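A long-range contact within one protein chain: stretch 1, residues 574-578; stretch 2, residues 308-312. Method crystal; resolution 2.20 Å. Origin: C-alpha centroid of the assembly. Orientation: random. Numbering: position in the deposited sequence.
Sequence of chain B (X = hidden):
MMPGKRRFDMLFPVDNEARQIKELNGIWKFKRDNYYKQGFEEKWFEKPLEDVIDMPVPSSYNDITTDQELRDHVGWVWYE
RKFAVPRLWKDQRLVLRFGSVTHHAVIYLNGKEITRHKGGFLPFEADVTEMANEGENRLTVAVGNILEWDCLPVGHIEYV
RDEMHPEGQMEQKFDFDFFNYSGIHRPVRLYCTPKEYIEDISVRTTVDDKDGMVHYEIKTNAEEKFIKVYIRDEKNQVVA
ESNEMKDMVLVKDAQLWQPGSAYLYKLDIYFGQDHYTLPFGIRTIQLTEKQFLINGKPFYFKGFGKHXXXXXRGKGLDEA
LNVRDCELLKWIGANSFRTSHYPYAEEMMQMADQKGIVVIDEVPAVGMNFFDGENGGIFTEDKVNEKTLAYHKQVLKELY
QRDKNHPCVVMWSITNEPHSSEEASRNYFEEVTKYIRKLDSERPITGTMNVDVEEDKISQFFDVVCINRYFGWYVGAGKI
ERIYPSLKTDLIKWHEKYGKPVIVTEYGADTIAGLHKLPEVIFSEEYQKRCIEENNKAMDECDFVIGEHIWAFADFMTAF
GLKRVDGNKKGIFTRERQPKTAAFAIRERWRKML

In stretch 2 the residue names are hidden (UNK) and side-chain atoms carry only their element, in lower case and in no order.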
# COMPACT_ATOMS: atom_id res chain seq x y z
N THR B 574 5.85 10.45 -5.74
CA THR B 574 6.51 9.21 -5.34
C THR B 574 7.85 9.08 -6.07
O THR B 574 8.17 9.88 -6.97
CB THR B 574 5.63 8.00 -5.66
OG1 THR B 574 5.51 7.88 -7.08
CG2 THR B 574 4.21 8.18 -5.03
N ARG B 575 8.63 8.06 -5.69
CA ARG B 575 9.89 7.83 -6.39
C ARG B 575 9.63 7.54 -7.86
O ARG B 575 10.47 7.82 -8.72
CB ARG B 575 10.69 6.69 -5.75
CG ARG B 575 12.19 6.67 -6.14
CD ARG B 575 12.97 5.79 -5.18
NE ARG B 575 14.43 5.96 -5.24
CZ ARG B 575 15.30 4.98 -5.11
NH1 ARG B 575 14.88 3.73 -4.96
NH2 ARG B 575 16.60 5.24 -5.15
N GLU B 576 8.44 7.00 -8.16
CA GLU B 576 8.06 6.68 -9.52
C GLU B 576 7.30 7.82 -10.21
O GLU B 576 6.65 7.60 -11.23
CB GLU B 576 7.25 5.38 -9.52
CG GLU B 576 8.06 4.16 -8.97
CD GLU B 576 8.14 4.13 -7.44
OE1 GLU B 576 7.24 4.70 -6.77
OE2 GLU B 576 9.11 3.55 -6.91
N ARG B 577 7.37 9.02 -9.65
CA ARG B 577 6.92 10.25 -10.31
C ARG B 577 5.39 10.29 -10.46
O ARG B 577 4.87 10.69 -11.51
CB ARG B 577 7.59 10.47 -11.68
CG ARG B 577 9.15 10.58 -11.70
CD ARG B 577 9.82 10.86 -10.37
NE ARG B 577 11.16 11.46 -10.53
CZ ARG B 577 12.23 11.13 -9.81
NH1 ARG B 577 12.18 10.18 -8.86
NH2 ARG B 577 13.39 11.75 -10.03
N GLN B 578 4.68 9.89 -9.41
CA GLN B 578 3.24 10.08 -9.37
C GLN B 578 2.88 10.91 -8.14
O GLN B 578 3.49 10.74 -7.07
CB GLN B 578 2.48 8.73 -9.33
CG GLN B 578 2.81 7.77 -10.49
CD GLN B 578 2.47 8.35 -11.86
OE1 GLN B 578 1.74 9.35 -11.98
NE2 GLN B 578 3.00 7.72 -12.91
N UNK B 308 19.44 13.62 -7.47
CA UNK B 308 19.65 12.68 -8.56
C UNK B 308 19.47 11.30 -7.96
O UNK B 308 20.34 10.79 -7.25
c UNK B 308 20.98 14.19 -10.10
o UNK B 308 23.36 14.12 -10.42
c UNK B 308 22.24 14.37 -10.94
c UNK B 308 21.00 12.91 -9.24
o UNK B 308 22.11 14.77 -12.13
N UNK B 309 18.30 10.71 -8.21
CA UNK B 309 17.84 9.51 -7.53
C UNK B 309 16.64 8.95 -8.27
O UNK B 309 15.71 9.70 -8.59
o UNK B 309 15.60 8.38 -5.63
c UNK B 309 16.80 8.63 -5.38
c UNK B 309 17.47 9.81 -6.07
o UNK B 309 17.47 7.94 -4.59
N UNK B 310 16.64 7.64 -8.54
CA UNK B 310 15.46 6.95 -9.05
C UNK B 310 15.66 5.46 -8.80
O UNK B 310 16.73 5.02 -8.38
o UNK B 310 16.30 6.73 -11.31
c UNK B 310 15.22 7.22 -10.54
N UNK B 311 14.59 4.69 -9.05
CA UNK B 311 14.66 3.26 -8.79
C UNK B 311 15.76 2.61 -9.62
O UNK B 311 16.08 3.05 -10.73
c UNK B 311 12.22 2.95 -8.11
o UNK B 311 11.04 2.92 -8.50
c UNK B 311 13.32 2.59 -9.11
o UNK B 311 12.52 3.23 -6.93
N UNK B 312 16.37 1.57 -9.04
CA UNK B 312 17.29 0.65 -9.70
C UNK B 312 18.66 1.26 -9.98
O UNK B 312 19.68 0.69 -9.56
c UNK B 312 16.68 0.09 -10.99
c UNK B 312 17.71 -0.80 -11.70
c UNK B 312 15.40 -0.68 -10.64
c UNK B 312 14.63 -1.16 -11.81
O HOH W 1 13.71 10.30 -6.44
O HOH W 2 12.12 5.78 -10.05

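Position 308 carries five side-chain atoms, three carbons in an unbranched run and two oxygens on the third, and none of them touches stretch 1. This is a carboxylate at the end of a two-methylene arm, so the residue is glutamate, Glu308. Its CA-to-CB bond points away from the other stretch, and both carboxylate oxygens are hydrogen-bonded elsewhere in the structure.

Position 309 has four side-chain atoms, two carbons with two oxygens on the second. One oxygen lies 2.7 Å from Arg575 NE and the other 2.9 Å from Arg575 NH2, so a short carboxylate meets the guanidinium with both oxygens. The residue is aspartate, Asp309. Asparagine would have a nitrogen in place of one oxygen. The hydrogen bond from Arg575 NE to Asp309 OD1 is nearly straight, at 172°, and that from Arg575 NH2 to Asp309 OD2 has an angle of 153°; together they form a two-pronged salt bridge. The backbone contributes as well, Asp309 O accepting a weak hydrogen bond of 3.4 Å from Arg577 NH2.

At position 310 the side chain is one carbon followed by one oxygen. With no second branch on the carbon it is serine, Ser310, in the p rotamer. CA to CB points away from stretch 1, and it is the backbone that comes close: Ser310 O sits over one face of the Arg575 guanidinium, 3.2 Å from Arg575 NH2, at an angle too poor for a hydrogen bond.

Position 311 again shows two carbons, the second bearing two oxygens, one 3.1 Å from Arg575 NH1 and the other 2.6 Å from Glu576 OE2. The pattern gives aspartate, Asp311. Its OD1 takes a weak hydrogen bond from Arg575 NH1, part of a second salt bridge. The short approach of Asp311 OD2 to Glu576 OE2 suggests that one acid group is protonated.

Position 312 has four carbons, forked at the first, with one arm two carbons long, and they make no contact with stretch 1: isoleucine, Ile312.

The contact centres on Arg575, whose extended side chain presents its guanidinium to two aspartates, Asp309 binding near its plane and Asp311 more weakly. A type I turn from Thr574 to Arg577, closed by Arg577 N to Thr574 O at 2.9 Å, carries this arginine. Two waters add links: one accepts a hydrogen bond from Arg577 NH1 and lies 2.8 Å from Asp309 OD1, to which it can donate, while the other joins Asp311 N to Arg575 O, each at 2.9 Å from the water.

Stretch 2 308-312: EDSDI
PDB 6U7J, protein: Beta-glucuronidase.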